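Local coordinates for suppressor protein MPT5 (Saccharomyces cerevisiae, PDB 5BZ1), which binds specific sequences in the 3'-untranslated regions of target mRNAs through its Pumilio repeats and so regulates gene expression after transcription, at residues Ser6-Leu10 / Arg11-Tyr15; Phe52-Asp55 / Leu56-Pro60; Phe159-Asp162 / Ala163-Gln167; Phe196-Ser199 / Val200-Gln204; Lys226-Asp229 / Phe230-Ala234. All blocks are in the same frame, centred on the assembly; numbering follows the deposited sequence.

Overall arrangement
All five contacts are local, between side chains and backbone a few residues apart, and they follow one another along the chain without nesting or crossing. Interaction 1 closes a 3-10 turn at the N-terminal end of the PUF domain, ahead of helix 15-19. Interaction 2, about 21 Å on between centres, forms the short helix 53-57 of Pumilio repeat 2. Interaction 3 ends helix 158-165, and interaction 4 runs along helix 192-204; their centres lie about 11 Å apart and they touch, with I161 CG2 3.7 Å from K197 CE. Interaction 5 starts helix 229-240 and meets interaction 4 through S199 and Y231. Interactions 3 to 5 thus link successive repeats.

Interaction 1 (Ser6-Leu10 / Arg11-Tyr15); sequences SALPL and RDLDY
The ring of Y15 meets L10 at its edge, where the carbonyl oxygen lies near the ring plane and accepts a hydrogen bond of 2.5 Å from Y15 OH to L10 O, the donor tilted 30° from the carbonyl plane. One ring face carries L13 CB, 3.6 Å above the plane and offset toward the rim. The same L10 O takes a weak bond from L13 N, so two donors share one carbonyl oxygen. D12 N bonds to P9 O at 3.0 Å, from above the carbonyl plane, and closes the turn. With CG anti to the carbonyl carbon in both leucines (chi1 -59° and -69°), L10 and L13 run side by side, L10 CD2 meeting L13 CD1 at 3.7 Å; L13 CD2 reaches back to L8 CB at 4.1 Å. A phenylalanine at Y15 would probably leave L10 O with just the weak L13 bond among these residues. L10 and Y15 also pack on helix 38-49. The arrangement is a 3-10 turn leading into helix 15-19 of Pumilio repeat 1.

Interaction 2 (Phe52-Asp55 / Leu56-Pro60); sequences FFLD and LILDP
L54 and L58, one helical turn apart, set their side chains at an angle to each other: L54 CD1 and CG both come near L58 CD1, the closer approach being 4.0 Å from L54 CD1 to L58 CD1. L54 gets there with CG anti to the backbone N (chi1 178°), whereas L58 has CG anti to its carbonyl carbon (chi1 -55°), which also lays L58 CG 3.2 Å from L54 O. On another side of the helix L56 CG comes 4.3 Å from F52 CB, and the ring of F52 leads away from L56. The leucines also face I16 and I92 of adjoining helices. The backbone beneath is soundly bonded from L56 N to F52 O at 2.9 Å and from I57 N to F53 O at 3.0 Å. L58 N, by contrast, is split between a bent bond to L54 O at 3.3 Å and a weak one to D55 O. The regular bonding thus gives out here, and D59 OD2 takes over, capping the backbone N of F61 and G62 ahead of helix 62-69.

Interaction 3 (Phe159-Asp162 / Ala163-Gln167); sequences FIID and AIVEQ
I160 and I164 pair one turn apart at the C-terminal end of helix 158-165, where Pumilio repeats 4 and 5 of the PUF domain meet. Among the apolar contacts, these two side chains lie side by side and point the same way, I160 CG2 touching I164 CD1 at 3.9 Å. I164 holds CG1 anti to the carbonyl carbon (chi1 -68°), which brings CG1 to 3.3 Å from I160 O before CD1 reaches the neighbouring isoleucine. I161 and V165 make a looser pair, I161 CG2 to V165 CG1 at 4.3 Å. Both isoleucines of the first pair are buried against L186 of helix 179-189, and I161 turns to I198 of helix 192-204. A163, with no more than a methyl, places CB 3.5 Å from F159 O and packs on I129 and V132. Backbone hydrogen bonds run from I164 N to I160 O at 3.1 Å and from V165 N to I161 O, the latter nearly along the C=O axis; the bonds of A163 N to F159 O and E166 N to D162 O are weak, the second strongly bent at 122°. Beyond the last turn, Q167 NE2 donates to E166 OE2 on its anti side, 25° out of the carboxylate plane. A water bridges the helix end, donating to D162 O at 2.5 Å and to E166 OE1 at 2.6 Å.

Interaction 4 (Phe196-Ser199 / Val200-Gln204); sequences FKIS and VKIVQ
I202 packs back along its helix onto I198, and its side chain can be followed outward. I202 CB sits 3.6 Å from both I198 O and S199 O, beside the preceding turn. CG1, anti to the carbonyl carbon (chi1 -78°), comes nearer to the first of these, I202 CG1 to I198 O being 3.4 Å. The tip, I202 CD1, passes beyond the carbonyl and meets I198 CG2 at 3.9 Å, the two side chains meeting at a slant. Under this pair I202 N donates to I198 O at 2.9 Å, in the carbonyl plane. The next bond, V203 N to S199 O, is 2.8 Å long, and V203 CG2 also lies 3.2 Å from S199 O. V200 N bonds to F196 O. S199 OG and Y231 OH of helix 229-240 are hydrogen-bonded. I202 is buried against I218 and L222 of helix 215-223. This is the i to i+4 pairing of an alpha helix, here helix 192-204, which spans the boundary of Pumilio repeats 5 and 6.

Interaction 5 (Lys226-Asp229 / Phe230-Ala234); sequences KELD and FYLLA
A helix start is formed where L228 meets Y231 and L232, as the loop after helix 215-223 turns into helix 229-240 of Pumilio repeat 6. L228 O is gripped by two donors, L232 N at 2.9 Å and Y231 N at 3.1 Å, the latter from above the carbonyl plane. Y231 holds CG between its backbone N and carbonyl carbon (chi1 80°), which swings the ring back beside L228: L228 CD2 lies in the ring plane at the edge, 3.6 Å from Y231 CE2, and L232 CB is over the centre of one face. Y231 OH bonds to S199 OG of helix 192-204. F230 turns its edge to E227 O, 3.3 Å from F230 CD2. With the Y231 ring cut back to an alanine, S199 OG is likely to lose its hydroxyl partner and a gap to open beside L228 CD2. D229 OD1 forms a salt bridge with K263. Helix 192-204 lies against L228 and F230, helix 215-223 against L228 and L232, and helix 253-273 against D229 and L233.

Interaction 1 (Ser6-Leu10 / Arg11-Tyr15)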
loop_
_atom_site.group_PDB
_atom_site.type_symbol
_atom_site.label_atom_id
_atom_site.label_comp_id
_atom_site.label_asym_id
_atom_site.label_seq_id
_atom_site.Cartn_x
_atom_site.Cartn_y
_atom_site.Cartn_z
ATOM N N SER A 6 19.824 41.804 -15.037
ATOM C CA SER A 6 19.528 41.352 -16.393
ATOM C C SER A 6 20.384 42.057 -17.447
ATOM O O SER A 6 20.407 41.651 -18.609
ATOM C CB SER A 6 18.042 41.550 -16.695
ATOM O OG SER A 6 17.609 42.836 -16.286
ATOM N N ALA A 7 21.088 43.110 -17.035
ATOM C CA ALA A 7 21.960 43.856 -17.936
ATOM C C ALA A 7 23.381 43.291 -17.954
ATOM O O ALA A 7 24.157 43.572 -18.869
ATOM C CB ALA A 7 21.981 45.330 -17.555
ATOM N N LEU A 8 23.718 42.507 -16.933
ATOM C CA LEU A 8 25.047 41.910 -16.821
ATOM C C LEU A 8 25.201 40.704 -17.746
ATOM O O LEU A 8 24.232 39.990 -18.008
ATOM C CB LEU A 8 25.318 41.482 -15.374
ATOM C CG LEU A 8 25.268 42.564 -14.295
ATOM C CD1 LEU A 8 25.442 41.970 -12.903
ATOM C CD2 LEU A 8 26.324 43.616 -14.557
ATOM N N PRO A 9 26.423 40.480 -18.259
ATOM C CA PRO A 9 26.690 39.235 -18.988
ATOM C C PRO A 9 26.601 38.040 -18.045
ATOM O O PRO A 9 26.966 38.170 -16.876
ATOM C CB PRO A 9 28.128 39.415 -19.490
ATOM C CG PRO A 9 28.715 40.498 -18.641
ATOM C CD PRO A 9 27.572 41.401 -18.284
ATOM N N LEU A 10 26.124 36.904 -18.545
ATOM C CA LEU A 10 25.924 35.713 -17.723
ATOM C C LEU A 10 27.237 35.231 -17.107
ATOM O O LEU A 10 27.251 34.605 -16.047
ATOM C CB LEU A 10 25.293 34.599 -18.559
ATOM C CG LEU A 10 23.936 34.933 -19.177
ATOM C CD1 LEU A 10 23.407 33.792 -20.022
ATOM C CD2 LEU A 10 22.936 35.278 -18.092
ATOM N N ARG A 11 28.330 35.545 -17.793
ATOM C CA ARG A 11 29.681 35.177 -17.396
ATOM C C ARG A 11 30.069 35.773 -16.040
ATOM O O ARG A 11 30.945 35.249 -15.349
ATOM C CB ARG A 11 30.651 35.688 -18.464
ATOM C CG ARG A 11 31.788 34.749 -18.828
ATOM C CD ARG A 11 32.739 35.439 -19.794
ATOM N NE ARG A 11 33.078 36.780 -19.325
ATOM C CZ ARG A 11 34.129 37.065 -18.562
ATOM N NH1 ARG A 11 34.959 36.102 -18.183
ATOM N NH2 ARG A 11 34.356 38.317 -18.181
ATOM N N ASP A 12 29.414 36.869 -15.664
ATOM C CA ASP A 12 29.803 37.635 -14.481
ATOM C C ASP A 12 28.780 37.592 -13.345
ATOM O O ASP A 12 28.923 38.305 -12.351
ATOM C CB ASP A 12 30.079 39.090 -14.862
ATOM C CG ASP A 12 31.267 39.233 -15.791
ATOM O OD1 ASP A 12 32.323 38.629 -15.510
ATOM O OD2 ASP A 12 31.143 39.950 -16.803
ATOM N N LEU A 13 27.753 36.762 -13.487
ATOM C CA LEU A 13 26.736 36.625 -12.446
ATOM C C LEU A 13 27.267 35.839 -11.247
ATOM O O LEU A 13 28.054 34.906 -11.411
ATOM C CB LEU A 13 25.486 35.937 -13.000
ATOM C CG LEU A 13 24.667 36.734 -14.012
ATOM C CD1 LEU A 13 23.432 35.956 -14.439
ATOM C CD2 LEU A 13 24.273 38.079 -13.429
ATOM N N ASP A 14 26.840 36.224 -10.045
ATOM C CA ASP A 14 27.172 35.469 -8.842
ATOM C C ASP A 14 26.084 34.427 -8.604
ATOM O O ASP A 14 25.112 34.677 -7.890
ATOM C CB ASP A 14 27.302 36.394 -7.634
ATOM C CG ASP A 14 28.067 35.754 -6.488
ATOM O OD1 ASP A 14 28.228 34.513 -6.490
ATOM O OD2 ASP A 14 28.502 36.491 -5.581
ATOM N N TYR A 15 26.259 33.255 -9.206
ATOM C CA TYR A 15 25.208 32.246 -9.247
ATOM C C TYR A 15 24.803 31.673 -7.890
ATOM O O TYR A 15 23.617 31.441 -7.651
ATOM C CB TYR A 15 25.573 31.139 -10.242
ATOM C CG TYR A 15 25.520 31.624 -11.671
ATOM C CD1 TYR A 15 24.313 31.699 -12.348
ATOM C CD2 TYR A 15 26.669 32.039 -12.331
ATOM C CE1 TYR A 15 24.248 32.157 -13.647
ATOM C CE2 TYR A 15 26.616 32.499 -13.633
ATOM C CZ TYR A 15 25.400 32.555 -14.286
ATOM O OH TYR A 15 25.337 33.013 -15.580
#

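Interaction 2 (Phe52-Asp55 / Leu56-Pro60)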
loop_
_atom_site.group_PDB
_atom_site.type_symbol
_atom_site.label_atom_id
_atom_site.label_comp_id
_atom_site.label_asym_id
_atom_site.label_seq_id
_atom_site.Cartn_x
_atom_site.Cartn_y
_atom_site.Cartn_z
ATOM N N PHE A 52 27.929 23.206 -3.768
ATOM C CA PHE A 52 26.826 23.528 -2.866
ATOM C C PHE A 52 25.548 22.754 -3.182
ATOM O O PHE A 52 24.461 23.149 -2.752
ATOM C CB PHE A 52 26.517 25.027 -2.928
ATOM C CG PHE A 52 27.702 25.911 -2.660
ATOM C CD1 PHE A 52 27.998 26.319 -1.369
ATOM C CD2 PHE A 52 28.509 26.350 -3.700
ATOM C CE1 PHE A 52 29.086 27.140 -1.115
ATOM C CE2 PHE A 52 29.598 27.173 -3.454
ATOM C CZ PHE A 52 29.886 27.567 -2.161
ATOM N N PHE A 53 25.680 21.661 -3.931
ATOM C CA PHE A 53 24.531 20.855 -4.342
ATOM C C PHE A 53 23.614 20.466 -3.181
ATOM O O PHE A 53 22.396 20.624 -3.269
ATOM C CB PHE A 53 24.998 19.602 -5.084
ATOM C CG PHE A 53 25.280 19.831 -6.540
ATOM C CD1 PHE A 53 24.575 20.796 -7.247
ATOM C CD2 PHE A 53 26.243 19.084 -7.205
ATOM C CE1 PHE A 53 24.824 21.016 -8.591
ATOM C CE2 PHE A 53 26.497 19.296 -8.551
ATOM C CZ PHE A 53 25.788 20.264 -9.244
ATOM N N LEU A 54 24.199 19.965 -2.097
ATOM C CA LEU A 54 23.410 19.552 -0.940
ATOM C C LEU A 54 22.721 20.750 -0.292
ATOM O O LEU A 54 21.546 20.674 0.076
ATOM C CB LEU A 54 24.275 18.828 0.093
ATOM C CG LEU A 54 23.522 18.398 1.357
ATOM C CD1 LEU A 54 22.398 17.429 1.006
ATOM C CD2 LEU A 54 24.461 17.782 2.382
ATOM N N ASP A 55 23.455 21.856 -0.170
ATOM C CA ASP A 55 22.928 23.071 0.442
ATOM C C ASP A 55 21.708 23.590 -0.325
ATOM O O ASP A 55 20.681 23.916 0.268
ATOM C CB ASP A 55 24.016 24.151 0.490
ATOM C CG ASP A 55 25.338 23.629 1.033
ATOM O OD1 ASP A 55 25.713 23.997 2.167
ATOM O OD2 ASP A 55 25.999 22.847 0.319
ATOM N N LEU A 56 21.831 23.648 -1.648
ATOM C CA LEU A 56 20.762 24.147 -2.508
ATOM C C LEU A 56 19.526 23.243 -2.490
ATOM O O LEU A 56 18.392 23.725 -2.447
ATOM C CB LEU A 56 21.276 24.320 -3.937
ATOM C CG LEU A 56 22.405 25.339 -4.085
ATOM C CD1 LEU A 56 22.858 25.452 -5.532
ATOM C CD2 LEU A 56 21.966 26.693 -3.558
ATOM N N ILE A 57 19.757 21.933 -2.519
ATOM C CA ILE A 57 18.686 20.941 -2.459
ATOM C C ILE A 57 17.806 21.143 -1.222
ATOM O O ILE A 57 16.594 20.914 -1.261
ATOM C CB ILE A 57 19.277 19.510 -2.495
ATOM C CG1 ILE A 57 19.586 19.108 -3.937
ATOM C CG2 ILE A 57 18.337 18.492 -1.858
ATOM C CD1 ILE A 57 20.451 17.867 -4.062
ATOM N N LEU A 58 18.422 21.606 -0.138
ATOM C CA LEU A 58 17.719 21.820 1.121
ATOM C C LEU A 58 17.196 23.251 1.286
ATOM O O LEU A 58 16.555 23.568 2.292
ATOM C CB LEU A 58 18.640 21.468 2.291
ATOM C CG LEU A 58 19.230 20.057 2.262
ATOM C CD1 LEU A 58 20.223 19.863 3.391
ATOM C CD2 LEU A 58 18.123 19.022 2.354
ATOM N N ASP A 59 17.458 24.105 0.300
ATOM C CA ASP A 59 17.161 25.530 0.425
ATOM C C ASP A 59 15.739 25.862 -0.025
ATOM O O ASP A 59 15.251 25.301 -1.008
ATOM C CB ASP A 59 18.172 26.345 -0.383
ATOM C CG ASP A 59 18.093 27.828 -0.093
ATOM O OD1 ASP A 59 18.723 28.274 0.891
ATOM O OD2 ASP A 59 17.397 28.545 -0.844
ATOM N N PRO A 60 15.068 26.771 0.707
ATOM C CA PRO A 60 13.692 27.194 0.410
ATOM C C PRO A 60 13.513 27.687 -1.023
ATOM O O PRO A 60 12.428 27.527 -1.585
ATOM C CB PRO A 60 13.469 28.353 1.382
ATOM C CG PRO A 60 14.352 28.038 2.543
ATOM C CD PRO A 60 15.573 27.379 1.954
#

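Interaction 3 (Phe159-Asp162 / Ala163-Gln167)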
loop_
_atom_site.group_PDB
_atom_site.type_symbol
_atom_site.label_atom_id
_atom_site.label_comp_id
_atom_site.label_asym_id
_atom_site.label_seq_id
_atom_site.Cartn_x
_atom_site.Cartn_y
_atom_site.Cartn_z
ATOM N N PHE A 159 16.514 -2.481 -0.402
ATOM C CA PHE A 159 16.612 -1.751 0.861
ATOM C C PHE A 159 15.257 -1.544 1.536
ATOM O O PHE A 159 15.173 -1.428 2.763
ATOM C CB PHE A 159 17.326 -0.411 0.663
ATOM C CG PHE A 159 16.479 0.652 0.015
ATOM C CD1 PHE A 159 15.817 1.596 0.793
ATOM C CD2 PHE A 159 16.372 0.731 -1.366
ATOM C CE1 PHE A 159 15.052 2.590 0.206
ATOM C CE2 PHE A 159 15.607 1.726 -1.963
ATOM C CZ PHE A 159 14.947 2.656 -1.174
ATOM N N ILE A 160 14.202 -1.496 0.729
ATOM C CA ILE A 160 12.848 -1.357 1.250
ATOM C C ILE A 160 12.360 -2.684 1.835
ATOM O O ILE A 160 11.864 -2.725 2.962
ATOM C CB ILE A 160 11.871 -0.884 0.158
ATOM C CG1 ILE A 160 12.347 0.434 -0.457
ATOM C CG2 ILE A 160 10.473 -0.715 0.728
ATOM C CD1 ILE A 160 11.501 0.919 -1.624
ATOM N N ILE A 161 12.487 -3.758 1.056
ATOM C CA ILE A 161 12.101 -5.093 1.508
ATOM C C ILE A 161 12.837 -5.443 2.800
ATOM O O ILE A 161 12.221 -5.896 3.770
ATOM C CB ILE A 161 12.401 -6.181 0.445
ATOM C CG1 ILE A 161 11.818 -5.798 -0.919
ATOM C CG2 ILE A 161 11.876 -7.542 0.903
ATOM C CD1 ILE A 161 10.315 -5.589 -0.912
ATOM N N ASP A 162 14.153 -5.226 2.807
ATOM C CA ASP A 162 14.990 -5.543 3.964
ATOM C C ASP A 162 14.513 -4.845 5.239
ATOM O O ASP A 162 14.470 -5.445 6.312
ATOM C CB ASP A 162 16.453 -5.172 3.696
ATOM C CG ASP A 162 17.122 -6.096 2.694
ATOM O OD1 ASP A 162 16.513 -7.120 2.318
ATOM O OD2 ASP A 162 18.268 -5.796 2.290
ATOM N N ALA A 163 14.158 -3.571 5.114
ATOM C CA ALA A 163 13.683 -2.791 6.253
ATOM C C ALA A 163 12.357 -3.320 6.795
ATOM O O ALA A 163 12.148 -3.387 8.006
ATOM C CB ALA A 163 13.541 -1.338 5.864
ATOM N N ILE A 164 11.461 -3.684 5.883
ATOM C CA ILE A 164 10.127 -4.153 6.240
ATOM C C ILE A 164 10.148 -5.477 6.996
ATOM O O ILE A 164 9.460 -5.627 8.010
ATOM C CB ILE A 164 9.240 -4.293 4.988
ATOM C CG1 ILE A 164 8.946 -2.918 4.397
ATOM C CG2 ILE A 164 7.933 -5.000 5.313
ATOM C CD1 ILE A 164 8.243 -2.967 3.073
ATOM N N VAL A 165 10.932 -6.434 6.507
ATOM C CA VAL A 165 10.928 -7.782 7.081
ATOM C C VAL A 165 11.821 -7.930 8.314
ATOM O O VAL A 165 11.824 -8.981 8.957
ATOM C CB VAL A 165 11.317 -8.860 6.041
ATOM C CG1 VAL A 165 10.460 -8.732 4.796
ATOM C CG2 VAL A 165 12.799 -8.753 5.684
ATOM N N GLU A 166 12.578 -6.886 8.637
ATOM C CA GLU A 166 13.458 -6.923 9.801
ATOM C C GLU A 166 12.650 -6.942 11.099
ATOM O O GLU A 166 11.901 -6.002 11.385
ATOM C CB GLU A 166 14.413 -5.726 9.796
ATOM C CG GLU A 166 15.392 -5.691 10.963
ATOM C CD GLU A 166 16.513 -6.709 10.831
ATOM O OE1 GLU A 166 16.657 -7.310 9.745
ATOM O OE2 GLU A 166 17.257 -6.905 11.817
ATOM N N GLN A 167 12.796 -8.023 11.865
ATOM C CA GLN A 167 12.132 -8.176 13.164
ATOM C C GLN A 167 10.623 -7.917 13.109
ATOM O O GLN A 167 9.892 -8.653 12.444
ATOM C CB GLN A 167 12.815 -7.299 14.222
ATOM C CG GLN A 167 14.175 -7.838 14.667
ATOM C CD GLN A 167 15.077 -6.774 15.268
ATOM O OE1 GLN A 167 14.729 -6.132 16.259
ATOM N NE2 GLN A 167 16.247 -6.585 14.668
HETATM O O HOH W 1 15.885 -7.349 7.225
#

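Interaction 4 (Phe196-Ser199 / Val200-Gln204)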
loop_
_atom_site.group_PDB
_atom_site.type_symbol
_atom_site.label_atom_id
_atom_site.label_comp_id
_atom_site.label_asym_id
_atom_site.label_seq_id
_atom_site.Cartn_x
_atom_site.Cartn_y
_atom_site.Cartn_z
ATOM N N PHE A 196 5.827 -12.503 -1.096
ATOM C CA PHE A 196 5.916 -13.653 -0.194
ATOM C C PHE A 196 6.664 -13.324 1.091
ATOM O O PHE A 196 6.175 -13.606 2.186
ATOM C CB PHE A 196 6.613 -14.826 -0.887
ATOM C CG PHE A 196 5.739 -15.576 -1.849
ATOM C CD1 PHE A 196 4.370 -15.357 -1.884
ATOM C CD2 PHE A 196 6.289 -16.513 -2.714
ATOM C CE1 PHE A 196 3.564 -16.052 -2.768
ATOM C CE2 PHE A 196 5.487 -17.210 -3.602
ATOM C CZ PHE A 196 4.122 -16.978 -3.626
ATOM N N LYS A 197 7.853 -12.738 0.951
ATOM C CA LYS A 197 8.687 -12.394 2.102
ATOM C C LYS A 197 7.963 -11.456 3.064
ATOM O O LYS A 197 8.071 -11.595 4.283
ATOM C CB LYS A 197 10.015 -11.780 1.643
ATOM C CG LYS A 197 11.027 -12.811 1.150
ATOM C CD LYS A 197 12.096 -12.183 0.264
ATOM C CE LYS A 197 12.893 -11.115 0.995
ATOM N NZ LYS A 197 13.702 -11.672 2.111
ATOM N N ILE A 198 7.214 -10.510 2.507
ATOM C CA ILE A 198 6.454 -9.556 3.307
ATOM C C ILE A 198 5.242 -10.226 3.956
ATOM O O ILE A 198 4.916 -9.958 5.114
ATOM C CB ILE A 198 6.010 -8.350 2.455
ATOM C CG1 ILE A 198 7.237 -7.637 1.879
ATOM C CG2 ILE A 198 5.171 -7.381 3.271
ATOM C CD1 ILE A 198 6.909 -6.439 1.002
ATOM N N SER A 199 4.585 -11.106 3.205
ATOM C CA SER A 199 3.415 -11.825 3.700
ATOM C C SER A 199 3.742 -12.745 4.875
ATOM O O SER A 199 2.939 -12.878 5.803
ATOM C CB SER A 199 2.775 -12.626 2.573
ATOM O OG SER A 199 1.854 -13.570 3.083
ATOM N N VAL A 200 4.911 -13.381 4.828
ATOM C CA VAL A 200 5.378 -14.203 5.939
ATOM C C VAL A 200 5.397 -13.379 7.225
ATOM O O VAL A 200 4.919 -13.823 8.268
ATOM C CB VAL A 200 6.777 -14.789 5.663
ATOM C CG1 VAL A 200 7.392 -15.349 6.937
ATOM C CG2 VAL A 200 6.705 -15.871 4.592
ATOM N N LYS A 201 5.928 -12.166 7.136
ATOM C CA LYS A 201 5.992 -11.278 8.288
ATOM C C LYS A 201 4.603 -10.773 8.703
ATOM O O LYS A 201 4.304 -10.654 9.895
ATOM C CB LYS A 201 6.940 -10.111 8.001
ATOM C CG LYS A 201 8.030 -9.935 9.050
ATOM C CD LYS A 201 8.895 -11.181 9.199
ATOM C CE LYS A 201 9.803 -11.078 10.419
ATOM N NZ LYS A 201 10.707 -12.254 10.545
ATOM N N ILE A 202 3.754 -10.494 7.715
ATOM C CA ILE A 202 2.382 -10.058 7.975
ATOM C C ILE A 202 1.591 -11.133 8.729
ATOM O O ILE A 202 0.874 -10.833 9.689
ATOM C CB ILE A 202 1.657 -9.671 6.666
ATOM C CG1 ILE A 202 2.110 -8.284 6.198
ATOM C CG2 ILE A 202 0.150 -9.682 6.852
ATOM C CD1 ILE A 202 1.617 -7.905 4.808
ATOM N N VAL A 203 1.728 -12.383 8.293
ATOM C CA VAL A 203 1.069 -13.505 8.958
ATOM C C VAL A 203 1.631 -13.717 10.363
ATOM O O VAL A 203 0.882 -13.986 11.304
ATOM C CB VAL A 203 1.189 -14.805 8.131
ATOM C CG1 VAL A 203 0.672 -16.009 8.919
ATOM C CG2 VAL A 203 0.435 -14.667 6.815
ATOM N N GLN A 204 2.947 -13.583 10.500
ATOM C CA GLN A 204 3.616 -13.757 11.788
ATOM C C GLN A 204 3.082 -12.787 12.843
ATOM O O GLN A 204 2.924 -13.151 14.011
ATOM C CB GLN A 204 5.131 -13.587 11.631
ATOM C CG GLN A 204 5.895 -13.565 12.953
ATOM C CD GLN A 204 7.403 -13.498 12.775
ATOM O OE1 GLN A 204 7.913 -13.558 11.654
ATOM N NE2 GLN A 204 8.126 -13.378 13.885
#

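Interaction 5 (Lys226-Asp229 / Phe230-Ala234)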
loop_
_atom_site.group_PDB
_atom_site.type_symbol
_atom_site.label_atom_id
_atom_site.label_comp_id
_atom_site.label_asym_id
_atom_site.label_seq_id
_atom_site.Cartn_x
_atom_site.Cartn_y
_atom_site.Cartn_z
ATOM N N LYS A 226 -4.573 -12.420 -6.097
ATOM C CA LYS A 226 -4.995 -13.768 -6.473
ATOM C C LYS A 226 -3.881 -14.813 -6.400
ATOM O O LYS A 226 -4.130 -15.969 -6.058
ATOM C CB LYS A 226 -5.609 -13.752 -7.874
ATOM C CG LYS A 226 -6.794 -12.807 -8.015
ATOM C CD LYS A 226 -7.291 -12.735 -9.452
ATOM C CE LYS A 226 -8.523 -11.842 -9.563
ATOM N NZ LYS A 226 -9.223 -12.001 -10.873
ATOM N N GLU A 227 -2.656 -14.403 -6.714
ATOM C CA GLU A 227 -1.519 -15.316 -6.703
ATOM C C GLU A 227 -1.181 -15.820 -5.296
ATOM O O GLU A 227 -0.371 -16.735 -5.140
ATOM C CB GLU A 227 -0.288 -14.654 -7.335
ATOM C CG GLU A 227 -0.442 -14.298 -8.815
ATOM C CD GLU A 227 -1.242 -13.025 -9.048
ATOM O OE1 GLU A 227 -1.687 -12.397 -8.062
ATOM O OE2 GLU A 227 -1.426 -12.652 -10.225
ATOM N N LEU A 228 -1.805 -15.225 -4.279
ATOM C CA LEU A 228 -1.579 -15.623 -2.890
ATOM C C LEU A 228 -2.629 -16.621 -2.395
ATOM O O LEU A 228 -2.464 -17.222 -1.329
ATOM C CB LEU A 228 -1.574 -14.401 -1.968
ATOM C CG LEU A 228 -0.547 -13.300 -2.226
ATOM C CD1 LEU A 228 -0.564 -12.270 -1.108
ATOM C CD2 LEU A 228 0.839 -13.888 -2.384
ATOM N N ASP A 229 -3.698 -16.791 -3.173
ATOM C CA ASP A 229 -4.831 -17.635 -2.789
ATOM C C ASP A 229 -4.430 -19.023 -2.274
ATOM O O ASP A 229 -5.005 -19.520 -1.305
ATOM C CB ASP A 229 -5.800 -17.794 -3.969
ATOM C CG ASP A 229 -6.571 -16.518 -4.277
ATOM O OD1 ASP A 229 -6.252 -15.466 -3.685
ATOM O OD2 ASP A 229 -7.489 -16.567 -5.124
ATOM N N PHE A 230 -3.435 -19.631 -2.915
ATOM C CA PHE A 230 -3.068 -21.024 -2.638
ATOM C C PHE A 230 -2.592 -21.288 -1.203
ATOM O O PHE A 230 -2.617 -22.430 -0.746
ATOM C CB PHE A 230 -2.033 -21.532 -3.656
ATOM C CG PHE A 230 -0.636 -21.031 -3.411
ATOM C CD1 PHE A 230 0.303 -21.842 -2.787
ATOM C CD2 PHE A 230 -0.259 -19.752 -3.805
ATOM C CE1 PHE A 230 1.593 -21.390 -2.558
ATOM C CE2 PHE A 230 1.028 -19.291 -3.580
ATOM C CZ PHE A 230 1.956 -20.111 -2.954
ATOM N N TYR A 231 -2.169 -20.240 -0.497
ATOM C CA TYR A 231 -1.721 -20.395 0.887
ATOM C C TYR A 231 -2.407 -19.439 1.868
ATOM O O TYR A 231 -2.652 -19.804 3.016
ATOM C CB TYR A 231 -0.201 -20.237 0.992
ATOM C CG TYR A 231 0.267 -18.801 0.988
ATOM C CD1 TYR A 231 0.583 -18.148 2.174
ATOM C CD2 TYR A 231 0.393 -18.101 -0.199
ATOM C CE1 TYR A 231 1.007 -16.840 2.171
ATOM C CE2 TYR A 231 0.817 -16.798 -0.212
ATOM C CZ TYR A 231 1.120 -16.172 0.972
ATOM O OH TYR A 231 1.540 -14.871 0.938
ATOM N N LEU A 232 -2.706 -18.221 1.418
ATOM C CA LEU A 232 -3.167 -17.164 2.319
ATOM C C LEU A 232 -4.500 -17.469 3.008
ATOM O O LEU A 232 -4.666 -17.172 4.191
ATOM C CB LEU A 232 -3.241 -15.815 1.594
ATOM C CG LEU A 232 -3.491 -14.610 2.504
ATOM C CD1 LEU A 232 -2.398 -14.499 3.558
ATOM C CD2 LEU A 232 -3.587 -13.324 1.705
ATOM N N LEU A 233 -5.439 -18.052 2.269
ATOM C CA LEU A 233 -6.752 -18.394 2.817
ATOM C C LEU A 233 -6.639 -19.338 4.013
ATOM O O LEU A 233 -7.072 -19.009 5.118
ATOM C CB LEU A 233 -7.637 -19.017 1.736
ATOM C CG LEU A 233 -8.093 -18.094 0.608
ATOM C CD1 LEU A 233 -8.578 -18.904 -0.583
ATOM C CD2 LEU A 233 -9.191 -17.171 1.098
ATOM N N ALA A 234 -6.051 -20.507 3.786
ATOM C CA ALA A 234 -5.845 -21.482 4.851
ATOM C C ALA A 234 -4.971 -20.924 5.976
ATOM O O ALA A 234 -5.255 -21.141 7.153
ATOM C CB ALA A 234 -5.238 -22.752 4.288
HETATM O O HOH W 2 -3.051 -18.649 -5.705
HETATM O O HOH W 3 -5.284 -21.142 1.016
#